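Long-range contacts in oligopeptide ABC transporter, periplasmic oligopeptide-binding protein, putative (Thermotoga maritima MSB8, PDB 5IPW), which probably captures oligopeptides outside the cytoplasmic membrane and hands them to an ABC transporter for uptake: residues 104-109 / 168-173; 252-257 / 274-279; 341-346 / 360-365. One frame throughout, in Å; residues are numbered along the deposited sequence.

Overall arrangement
The three contacts follow one another along the chain and lie far apart, their centres about 40 to 52 Å from each other, and none shares a sheet with another. Contact 1 is partly buried and joins the turn of a beta hairpin to the neighbouring strand of an antiparallel sheet, through an arginine laid over main chain and one backbone hydrogen bond. Contact 2, also partly buried, joins two adjacent antiparallel strands and adds ionic, cation-pi and apolar side-chain pairs to their backbone bonds. Contact 3 is wholly buried: a helix leans on a strand of a third sheet and the loop that follows it through side chains alone, without a hydrogen bond between the segments.

Contact 1 (104-109 / 168-173)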
loop_
_atom_site.group_PDB
_atom_site.type_symbol
_atom_site.label_atom_id
_atom_site.label_comp_id
_atom_site.label_asym_id
_atom_site.label_seq_id
_atom_site.Cartn_x
_atom_site.Cartn_y
_atom_site.Cartn_z
ATOM N N VAL A 104 23.255 2.893 -4.097
ATOM C CA VAL A 104 22.767 4.260 -4.261
ATOM C C VAL A 104 23.968 5.199 -4.295
ATOM O O VAL A 104 24.705 5.292 -3.309
ATOM C CB VAL A 104 21.845 4.677 -3.102
ATOM C CG1 VAL A 104 21.139 5.982 -3.442
ATOM C CG2 VAL A 104 20.838 3.579 -2.791
ATOM N N LEU A 105 24.161 5.891 -5.419
ATOM C CA LEU A 105 25.345 6.733 -5.615
ATOM C C LEU A 105 24.985 8.164 -5.991
ATOM O O LEU A 105 23.824 8.467 -6.280
ATOM C CB LEU A 105 26.262 6.130 -6.686
ATOM C CG LEU A 105 26.703 4.680 -6.481
ATOM C CD1 LEU A 105 27.522 4.195 -7.667
ATOM C CD2 LEU A 105 27.497 4.525 -5.192
ATOM N N GLU A 106 25.999 9.034 -5.974
ATOM C CA GLU A 106 25.850 10.456 -6.302
ATOM C C GLU A 106 24.673 11.068 -5.551
ATOM O O GLU A 106 23.824 11.741 -6.135
ATOM C CB GLU A 106 25.705 10.650 -7.818
ATOM C CG GLU A 106 26.966 10.310 -8.610
ATOM C CD GLU A 106 26.769 10.369 -10.120
ATOM O OE1 GLU A 106 25.985 11.218 -10.609
ATOM O OE2 GLU A 106 27.411 9.557 -10.824
ATOM N N ASN A 107 24.635 10.806 -4.247
ATOM C CA ASN A 107 23.545 11.243 -3.383
ATOM C C ASN A 107 22.166 11.038 -4.020
ATOM O O ASN A 107 21.450 11.995 -4.307
ATOM C CB ASN A 107 23.746 12.711 -2.979
ATOM C CG ASN A 107 22.761 13.166 -1.908
ATOM O OD1 ASN A 107 22.454 12.419 -0.974
ATOM N ND2 ASN A 107 22.259 14.392 -2.042
ATOM N N GLY A 108 21.813 9.781 -4.260
ATOM C CA GLY A 108 20.494 9.434 -4.792
ATOM C C GLY A 108 20.204 9.952 -6.189
ATOM O O GLY A 108 19.045 10.114 -6.568
ATOM N N ARG A 109 21.252 10.223 -6.954
ATOM C CA ARG A 109 21.088 10.628 -8.339
ATOM C C ARG A 109 21.069 9.370 -9.202
ATOM O O ARG A 109 20.240 9.244 -10.104
ATOM C CB ARG A 109 22.213 11.585 -8.761
ATOM C CG ARG A 109 22.046 12.205 -10.144
ATOM C CD ARG A 109 23.133 13.230 -10.471
ATOM N NE ARG A 109 22.827 14.577 -9.964
ATOM C CZ ARG A 109 23.216 15.079 -8.787
ATOM N NH1 ARG A 109 23.949 14.365 -7.933
ATOM N NH2 ARG A 109 22.863 16.318 -8.457
ATOM N N LYS A 168 21.622 0.483 -14.581
ATOM C CA LYS A 168 21.884 1.762 -13.945
ATOM C C LYS A 168 20.741 2.713 -14.246
ATOM O O LYS A 168 20.406 2.934 -15.405
ATOM C CB LYS A 168 23.210 2.338 -14.463
ATOM C CG LYS A 168 23.503 3.778 -14.051
ATOM C CD LYS A 168 24.871 4.236 -14.542
ATOM C CE LYS A 168 25.105 5.717 -14.262
ATOM N NZ LYS A 168 26.548 6.077 -14.306
ATOM N N PHE A 169 20.143 3.256 -13.195
ATOM C CA PHE A 169 19.142 4.310 -13.314
ATOM C C PHE A 169 19.809 5.611 -12.903
ATOM O O PHE A 169 20.175 5.764 -11.741
ATOM C CB PHE A 169 17.958 4.045 -12.377
ATOM C CG PHE A 169 17.134 2.841 -12.749
ATOM C CD1 PHE A 169 17.540 1.565 -12.389
ATOM C CD2 PHE A 169 15.933 2.987 -13.432
ATOM C CE1 PHE A 169 16.779 0.459 -12.720
ATOM C CE2 PHE A 169 15.168 1.881 -13.767
ATOM C CZ PHE A 169 15.591 0.616 -13.411
ATOM N N GLU A 170 19.990 6.530 -13.851
ATOM C CA GLU A 170 20.543 7.853 -13.553
ATOM C C GLU A 170 19.454 8.899 -13.704
ATOM O O GLU A 170 18.932 9.110 -14.801
ATOM C CB GLU A 170 21.717 8.192 -14.476
ATOM C CG GLU A 170 22.313 9.580 -14.239
ATOM C CD GLU A 170 23.704 9.746 -14.830
ATOM O OE1 GLU A 170 24.529 10.460 -14.216
ATOM O OE2 GLU A 170 23.978 9.157 -15.900
ATOM N N PHE A 171 19.113 9.549 -12.598
ATOM C CA PHE A 171 18.122 10.617 -12.609
ATOM C C PHE A 171 18.798 11.982 -12.764
ATOM O O PHE A 171 19.971 12.142 -12.432
ATOM C CB PHE A 171 17.304 10.588 -11.316
ATOM C CG PHE A 171 16.370 9.420 -11.215
ATOM C CD1 PHE A 171 15.120 9.472 -11.803
ATOM C CD2 PHE A 171 16.736 8.272 -10.525
ATOM C CE1 PHE A 171 14.249 8.399 -11.712
ATOM C CE2 PHE A 171 15.870 7.196 -10.427
ATOM C CZ PHE A 171 14.623 7.260 -11.023
ATOM N N SER A 172 18.059 12.958 -13.282
ATOM C CA SER A 172 18.517 14.344 -13.259
ATOM C C SER A 172 18.250 14.875 -11.862
ATOM O O SER A 172 17.094 14.980 -11.480
ATOM C CB SER A 172 17.762 15.189 -14.286
ATOM O OG SER A 172 16.363 14.986 -14.196
ATOM N N LYS A 173 19.312 15.195 -11.116
ATOM C CA LYS A 173 19.224 15.602 -9.697
ATOM C C LYS A 173 19.068 14.394 -8.760
ATOM O O LYS A 173 18.886 13.264 -9.225
ATOM C CB LYS A 173 18.066 16.581 -9.463
ATOM C CG LYS A 173 16.727 15.915 -9.154
ATOM C CD LYS A 173 15.557 16.725 -9.678
ATOM C CE LYS A 173 14.340 16.493 -8.810
ATOM N NZ LYS A 173 13.107 16.990 -9.468
#
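The Arg109 side chain lies over the backbone of 171-173. Arg109 CG is anti to the backbone N (chi1 -173°) and packs against carbonyl oxygens, 3.5 Å from Lys173 O. The chain then turns about CG-CD, which sets where NE lies, and one face of the guanidinium is covered by Lys173 C. A long flexible arginine suits this place, since its methylenes can pack on main chain while the charged group stays near the surface; Pro174 adds to the packing. The backbone makes the directional bond: Phe171 N donates to Arg109 O at 2.8 Å, nearly straight at 167°. Arg109 O also lies in the plane of the Phe171 ring, at its edge, 3.7 Å from Phe171 CD2. The bond continues the antiparallel pairing one residue before strand 110-115, in a sheet where 94-105 and 110-115 form a beta hairpin and 166-171 runs beside the second arm. Residues 106-108 make the turn of that hairpin, all with positive phi, a conformation that comes easily to Gly108, and Arg109 N closes it on Leu105 O at 3.2 Å. At the exposed side, Glu106 and Glu170 bring like charges together, OE1 to OE1 4.0 Å, with their carboxylate planes 71° apart. Lys168 NZ, 5.0 Å from Glu106 OE2, may ease that repulsion without touching. The buried Phe171 ring meets Tyr175 and Phe178 edge-to-face.

Contact 2 (252-257 / 274-279); sequences FYILER and IDYVRH
The guanidinium of Arg278 lies flat on the Phe252 ring, planes 27° apart and centres 4.2 Å apart, an off-centre cation-pi stack in which the two side chains run side by side in the same direction. At the other end of the strand pair, the Arg257 guanidinium meets Asp275 by its edge: NH1 forms a salt bridge to OD1, the carboxylate turned 77° from the guanidinium plane. The modelled length of that bridge is too short to be taken literally, but Ser24 OG also bonds OD1, so the acid has a second partner. A water lies in plane at the edge of the His279 ring, beside ND1, and donates to Tyr253 O and Val277 O. Tyr276 and Glu256 lie alongside each other. The Glu256 CG is anti to its backbone N (chi1 -175°) and packs 3.4 Å from Tyr276 CE1, while Tyr276 OH donates to the anti lone pair of Glu256 OE1 at 2.9 Å.

Antiparallel pairing underlies all this. Hydrogen-bonded pairs Tyr253-His279 and Leu255-Val277 each exchange two bonds, Leu255 N reaching Val277 O at 2.9 Å. On their face, Leu255 CD1 touches Val277 CG1 at 3.8 Å, branched apolar residues suited to a buried side; the opposite face carries Ile254, whose CG2 packs 4.0 Å from Tyr276 CD1. In the mixed sheet, strand 62-67 flanks 276-281 and strand 242-244 flanks 252-257. Helix 73-80 covers Tyr253, Leu255 and His279, and helix 25-32 packs on Arg257, Asp275 and Tyr276.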
loop_
_atom_site.group_PDB
_atom_site.type_symbol
_atom_site.label_atom_id
_atom_site.label_comp_id
_atom_site.label_asym_id
_atom_site.label_seq_id
_atom_site.Cartn_x
_atom_site.Cartn_y
_atom_site.Cartn_z
ATOM N N PHE A 252 -12.750 -21.617 -14.843
ATOM C CA PHE A 252 -11.530 -21.857 -14.077
ATOM C C PHE A 252 -10.309 -21.231 -14.760
ATOM O O PHE A 252 -9.840 -21.714 -15.788
ATOM C CB PHE A 252 -11.342 -23.355 -13.833
ATOM C CG PHE A 252 -12.443 -23.958 -13.015
ATOM C CD1 PHE A 252 -12.646 -23.547 -11.703
ATOM C CD2 PHE A 252 -13.306 -24.902 -13.560
ATOM C CE1 PHE A 252 -13.674 -24.079 -10.944
ATOM C CE2 PHE A 252 -14.339 -25.437 -12.806
ATOM C CZ PHE A 252 -14.523 -25.026 -11.495
ATOM N N TYR A 253 -9.835 -20.128 -14.184
ATOM C CA TYR A 253 -8.609 -19.467 -14.627
ATOM C C TYR A 253 -7.438 -20.097 -13.883
ATOM O O TYR A 253 -7.343 -19.981 -12.659
ATOM C CB TYR A 253 -8.688 -17.972 -14.338
ATOM C CG TYR A 253 -7.481 -17.181 -14.781
ATOM C CD1 TYR A 253 -7.000 -17.272 -16.083
ATOM C CD2 TYR A 253 -6.835 -16.312 -13.903
ATOM C CE1 TYR A 253 -5.901 -16.535 -16.491
ATOM C CE2 TYR A 253 -5.741 -15.570 -14.303
ATOM C CZ TYR A 253 -5.276 -15.689 -15.594
ATOM O OH TYR A 253 -4.180 -14.954 -15.987
ATOM N N ILE A 254 -6.564 -20.782 -14.614
ATOM C CA ILE A 254 -5.513 -21.586 -13.993
ATOM C C ILE A 254 -4.116 -21.028 -14.225
ATOM O O ILE A 254 -3.733 -20.737 -15.364
ATOM C CB ILE A 254 -5.557 -23.049 -14.472
ATOM C CG1 ILE A 254 -6.942 -23.652 -14.164
ATOM C CG2 ILE A 254 -4.454 -23.859 -13.796
ATOM C CD1 ILE A 254 -7.142 -25.080 -14.632
ATOM N N LEU A 255 -3.365 -20.892 -13.129
ATOM C CA LEU A 255 -1.939 -20.567 -13.186
ATOM C C LEU A 255 -1.117 -21.810 -12.885
ATOM O O LEU A 255 -1.436 -22.563 -11.980
ATOM C CB LEU A 255 -1.577 -19.467 -12.198
ATOM C CG LEU A 255 -2.457 -18.223 -12.196
ATOM C CD1 LEU A 255 -2.210 -17.433 -10.935
ATOM C CD2 LEU A 255 -2.214 -17.351 -13.411
ATOM N N GLU A 256 -0.070 -22.023 -13.665
ATOM C CA GLU A 256 0.828 -23.151 -13.483
ATOM C C GLU A 256 2.192 -22.629 -13.041
ATOM O O GLU A 256 2.600 -21.512 -13.385
ATOM C CB GLU A 256 0.954 -23.936 -14.790
ATOM C CG GLU A 256 1.775 -25.208 -14.697
ATOM C CD GLU A 256 1.830 -25.969 -16.014
ATOM O OE1 GLU A 256 1.421 -27.149 -16.034
ATOM O OE2 GLU A 256 2.279 -25.396 -17.027
ATOM N N ARG A 257 2.894 -23.442 -12.264
ATOM C CA ARG A 257 4.211 -23.075 -11.794
ATOM C C ARG A 257 5.139 -22.736 -12.953
ATOM O O ARG A 257 5.125 -23.400 -13.990
ATOM C CB ARG A 257 4.815 -24.195 -10.958
ATOM C CG ARG A 257 5.054 -25.502 -11.694
ATOM C CD ARG A 257 5.506 -26.561 -10.707
ATOM N NE ARG A 257 6.481 -25.959 -9.816
ATOM C CZ ARG A 257 6.442 -25.939 -8.489
ATOM N NH1 ARG A 257 5.503 -26.558 -7.789
ATOM N NH2 ARG A 257 7.411 -25.307 -7.853
ATOM N N ILE A 274 3.598 -24.659 -4.411
ATOM C CA ILE A 274 2.317 -25.010 -5.001
ATOM C C ILE A 274 2.420 -25.125 -6.529
ATOM O O ILE A 274 2.989 -24.255 -7.188
ATOM C CB ILE A 274 1.257 -23.974 -4.573
ATOM C CG1 ILE A 274 1.118 -24.011 -3.046
ATOM C CG2 ILE A 274 -0.080 -24.253 -5.250
ATOM C CD1 ILE A 274 0.361 -22.843 -2.470
ATOM N N ASP A 275 1.871 -26.208 -7.075
ATOM C CA ASP A 275 1.973 -26.503 -8.506
ATOM C C ASP A 275 1.026 -25.642 -9.343
ATOM O O ASP A 275 1.406 -25.125 -10.404
ATOM C CB ASP A 275 1.667 -27.980 -8.766
ATOM C CG ASP A 275 2.805 -28.914 -8.371
ATOM O OD1 ASP A 275 3.967 -28.461 -8.251
ATOM O OD2 ASP A 275 2.539 -30.129 -8.214
ATOM N N TYR A 276 -0.209 -25.515 -8.875
ATOM C CA TYR A 276 -1.242 -24.784 -9.594
ATOM C C TYR A 276 -2.062 -23.934 -8.649
ATOM O O TYR A 276 -2.282 -24.317 -7.498
ATOM C CB TYR A 276 -2.196 -25.755 -10.283
ATOM C CG TYR A 276 -1.556 -26.612 -11.331
ATOM C CD1 TYR A 276 -1.459 -26.178 -12.643
ATOM C CD2 TYR A 276 -1.074 -27.860 -11.019
ATOM C CE1 TYR A 276 -0.877 -26.969 -13.616
ATOM C CE2 TYR A 276 -0.492 -28.664 -11.976
ATOM C CZ TYR A 276 -0.391 -28.211 -13.275
ATOM O OH TYR A 276 0.204 -29.010 -14.228
ATOM N N VAL A 277 -2.516 -22.785 -9.134
ATOM C CA VAL A 277 -3.495 -22.001 -8.405
ATOM C C VAL A 277 -4.645 -21.719 -9.356
ATOM O O VAL A 277 -4.440 -21.206 -10.456
ATOM C CB VAL A 277 -2.906 -20.720 -7.748
ATOM C CG1 VAL A 277 -1.654 -20.247 -8.453
ATOM C CG2 VAL A 277 -3.937 -19.600 -7.663
ATOM N N ARG A 278 -5.851 -22.107 -8.935
ATOM C CA ARG A 278 -7.030 -21.985 -9.781
ATOM C C ARG A 278 -8.073 -21.062 -9.172
ATOM O O ARG A 278 -8.445 -21.192 -8.007
ATOM C CB ARG A 278 -7.600 -23.373 -10.129
ATOM C CG ARG A 278 -8.844 -23.849 -9.391
ATOM C CD ARG A 278 -9.008 -25.351 -9.591
ATOM N NE ARG A 278 -10.369 -25.774 -9.911
ATOM C CZ ARG A 278 -11.335 -26.044 -9.029
ATOM N NH1 ARG A 278 -11.148 -25.913 -7.725
ATOM N NH2 ARG A 278 -12.521 -26.442 -9.464
ATOM N N HIS A 279 -8.506 -20.097 -9.974
ATOM C CA HIS A 279 -9.596 -19.204 -9.603
ATOM C C HIS A 279 -10.864 -19.645 -10.319
ATOM O O HIS A 279 -10.853 -19.852 -11.541
ATOM C CB HIS A 279 -9.272 -17.768 -9.993
ATOM C CG HIS A 279 -8.145 -17.172 -9.214
ATOM N ND1 HIS A 279 -6.838 -17.579 -9.367
ATOM C CD2 HIS A 279 -8.128 -16.189 -8.284
ATOM C CE1 HIS A 279 -6.065 -16.883 -8.556
ATOM N NE2 HIS A 279 -6.821 -16.026 -7.895
HETATM O O HOH W 1 -5.514 -18.798 -11.168
#

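Contact 3 (341-346 / 360-365)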
loop_
_atom_site.group_PDB
_atom_site.type_symbol
_atom_site.label_atom_id
_atom_site.label_comp_id
_atom_site.label_asym_id
_atom_site.label_seq_id
_atom_site.Cartn_x
_atom_site.Cartn_y
_atom_site.Cartn_z
ATOM N N ILE A 341 -11.285 13.762 12.429
ATOM C CA ILE A 341 -11.758 15.124 12.190
ATOM C C ILE A 341 -10.611 16.123 12.257
ATOM O O ILE A 341 -9.649 15.952 13.008
ATOM C CB ILE A 341 -12.855 15.532 13.204
ATOM C CG1 ILE A 341 -13.568 16.812 12.757
ATOM C CG2 ILE A 341 -12.280 15.717 14.605
ATOM C CD1 ILE A 341 -14.768 17.160 13.617
ATOM N N SER A 342 -10.712 17.160 11.441
ATOM C CA SER A 342 -9.846 18.317 11.576
ATOM C C SER A 342 -10.736 19.553 11.630
ATOM O O SER A 342 -11.778 19.614 10.974
ATOM C CB SER A 342 -8.818 18.394 10.441
ATOM O OG SER A 342 -9.381 18.070 9.189
ATOM N N LEU A 343 -10.349 20.511 12.460
ATOM C CA LEU A 343 -11.065 21.773 12.554
ATOM C C LEU A 343 -10.501 22.721 11.509
ATOM O O LEU A 343 -9.381 22.540 11.037
ATOM C CB LEU A 343 -10.912 22.368 13.956
ATOM C CG LEU A 343 -11.274 21.448 15.127
ATOM C CD1 LEU A 343 -10.769 22.051 16.424
ATOM C CD2 LEU A 343 -12.774 21.188 15.187
ATOM N N ASN A 344 -11.278 23.732 11.145
ATOM C CA ASN A 344 -10.841 24.687 10.142
ATOM C C ASN A 344 -9.899 25.712 10.775
ATOM O O ASN A 344 -10.339 26.688 11.371
ATOM C CB ASN A 344 -12.059 25.355 9.491
ATOM C CG ASN A 344 -11.692 26.184 8.277
ATOM O OD1 ASN A 344 -10.522 26.484 8.041
ATOM N ND2 ASN A 344 -12.698 26.567 7.502
ATOM N N TYR A 345 -8.597 25.490 10.636
ATOM C CA TYR A 345 -7.591 26.341 11.288
ATOM C C TYR A 345 -7.282 27.605 10.490
ATOM O O TYR A 345 -6.445 28.420 10.896
ATOM C CB TYR A 345 -6.316 25.539 11.544
ATOM C CG TYR A 345 -6.614 24.204 12.178
ATOM C CD1 TYR A 345 -7.156 24.128 13.448
ATOM C CD2 TYR A 345 -6.394 23.020 11.489
ATOM C CE1 TYR A 345 -7.452 22.911 14.027
ATOM C CE2 TYR A 345 -6.688 21.793 12.057
ATOM C CZ TYR A 345 -7.214 21.746 13.326
ATOM O OH TYR A 345 -7.511 20.535 13.892
ATOM N N ALA A 346 -7.944 27.750 9.344
ATOM C CA ALA A 346 -7.981 29.012 8.615
ATOM C C ALA A 346 -9.409 29.577 8.586
ATOM O O ALA A 346 -9.759 30.323 7.687
ATOM C CB ALA A 346 -7.450 28.816 7.203
ATOM N N ARG A 360 -4.815 23.300 23.211
ATOM C CA ARG A 360 -5.581 22.856 24.367
ATOM C C ARG A 360 -7.035 22.550 24.034
ATOM O O ARG A 360 -7.629 21.654 24.629
ATOM C CB ARG A 360 -5.492 23.910 25.471
ATOM C CG ARG A 360 -4.106 23.988 26.110
ATOM C CD ARG A 360 -3.623 25.418 26.283
ATOM N NE ARG A 360 -4.593 26.235 27.009
ATOM C CZ ARG A 360 -4.493 27.549 27.188
ATOM N NH1 ARG A 360 -3.460 28.231 26.697
ATOM N NH2 ARG A 360 -5.438 28.184 27.865
ATOM N N PHE A 361 -7.603 23.296 23.087
ATOM C CA PHE A 361 -8.965 23.035 22.637
ATOM C C PHE A 361 -9.044 21.660 21.976
ATOM O O PHE A 361 -10.005 20.911 22.194
ATOM C CB PHE A 361 -9.475 24.124 21.675
ATOM C CG PHE A 361 -10.917 23.933 21.268
ATOM C CD1 PHE A 361 -11.939 24.028 22.210
ATOM C CD2 PHE A 361 -11.256 23.616 19.957
ATOM C CE1 PHE A 361 -13.268 23.826 21.853
ATOM C CE2 PHE A 361 -12.585 23.417 19.596
ATOM C CZ PHE A 361 -13.593 23.519 20.546
ATOM N N ARG A 362 -8.029 21.329 21.183
ATOM C CA ARG A 362 -7.991 20.041 20.480
ATOM C C ARG A 362 -7.731 18.903 21.471
ATOM O O ARG A 362 -8.484 17.923 21.503
ATOM C CB ARG A 362 -6.951 20.066 19.357
ATOM C CG ARG A 362 -7.181 21.208 18.372
ATOM C CD ARG A 362 -6.357 21.075 17.108
ATOM N NE ARG A 362 -4.919 21.239 17.331
ATOM C CZ ARG A 362 -4.216 22.346 17.081
ATOM N NH1 ARG A 362 -4.791 23.457 16.617
ATOM N NH2 ARG A 362 -2.908 22.347 17.310
ATOM N N GLN A 363 -6.695 19.060 22.300
ATOM C CA GLN A 363 -6.427 18.126 23.406
ATOM C C GLN A 363 -7.723 17.817 24.155
ATOM O O GLN A 363 -8.078 16.645 24.369
ATOM C CB GLN A 363 -5.389 18.709 24.371
ATOM C CG GLN A 363 -3.982 18.779 23.791
ATOM C CD GLN A 363 -3.001 19.574 24.646
ATOM O OE1 GLN A 363 -3.374 20.183 25.649
ATOM N NE2 GLN A 363 -1.732 19.572 24.245
ATOM N N ALA A 364 -8.438 18.880 24.522
ATOM C CA ALA A 364 -9.725 18.761 25.204
ATOM C C ALA A 364 -10.743 17.977 24.379
ATOM O O ALA A 364 -11.432 17.097 24.904
ATOM C CB ALA A 364 -10.271 20.144 25.537
ATOM N N LEU A 365 -10.834 18.303 23.090
ATOM C CA LEU A 365 -11.822 17.674 22.210
ATOM C C LEU A 365 -11.622 16.164 22.092
ATOM O O LEU A 365 -12.608 15.426 22.043
ATOM C CB LEU A 365 -11.829 18.313 20.810
ATOM C CG LEU A 365 -12.623 19.602 20.555
ATOM C CD1 LEU A 365 -12.587 19.928 19.070
ATOM C CD2 LEU A 365 -14.067 19.519 21.020
#
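Tyr345 OH, which touches Arg362 CD across the contact at 3.5 Å, is gripped by two backbone groups: Leu343 N donates to it at 3.2 Å, and Trp587 O is its other hydrogen-bond partner. Tyrosine suits the spot because its hydroxyl can accept and donate at once while the ring fills space. Tyr345 CE1 lies 3.7 Å from Arg362 CD, which approaches the ring obliquely, and the ring and guanidinium planes stand 79° apart, so the arginine brings methylene to the ring and does not stack on it. The Arg362 chain turns about its CG-CD bond, and NH1 bonds to Phe356 O, which ties this buried polar end to the preceding helix.

The apolar part centres on Leu343 CD1. The Leu365 and Leu343 side chains meet tip to tip, Leu365 CD1 to Leu343 CD1 at 3.8 Å. Phe361 crosses Leu343 at about a right angle, with Phe361 CD2 3.9 Å from Leu343 CD1 and that methyl at the ring edge. One face of the Phe361 ring is covered by Leu365 CG. Beyond the strand, Asn344 OD1 accepts from Ala346 N in an Asx turn, and its ND2 bonds to Phe487 O.

Helix 359-367 thus packs on one face of the mixed sheet containing strand 340-343, with Ile589 of a flanking strand also touched by Arg362 and Leu365. No hydrogen bond joins the two segments: their association rests on side-chain packing, while Tyr345 OH and Arg362 NH1 find carbonyl partners in Trp587 and Phe356.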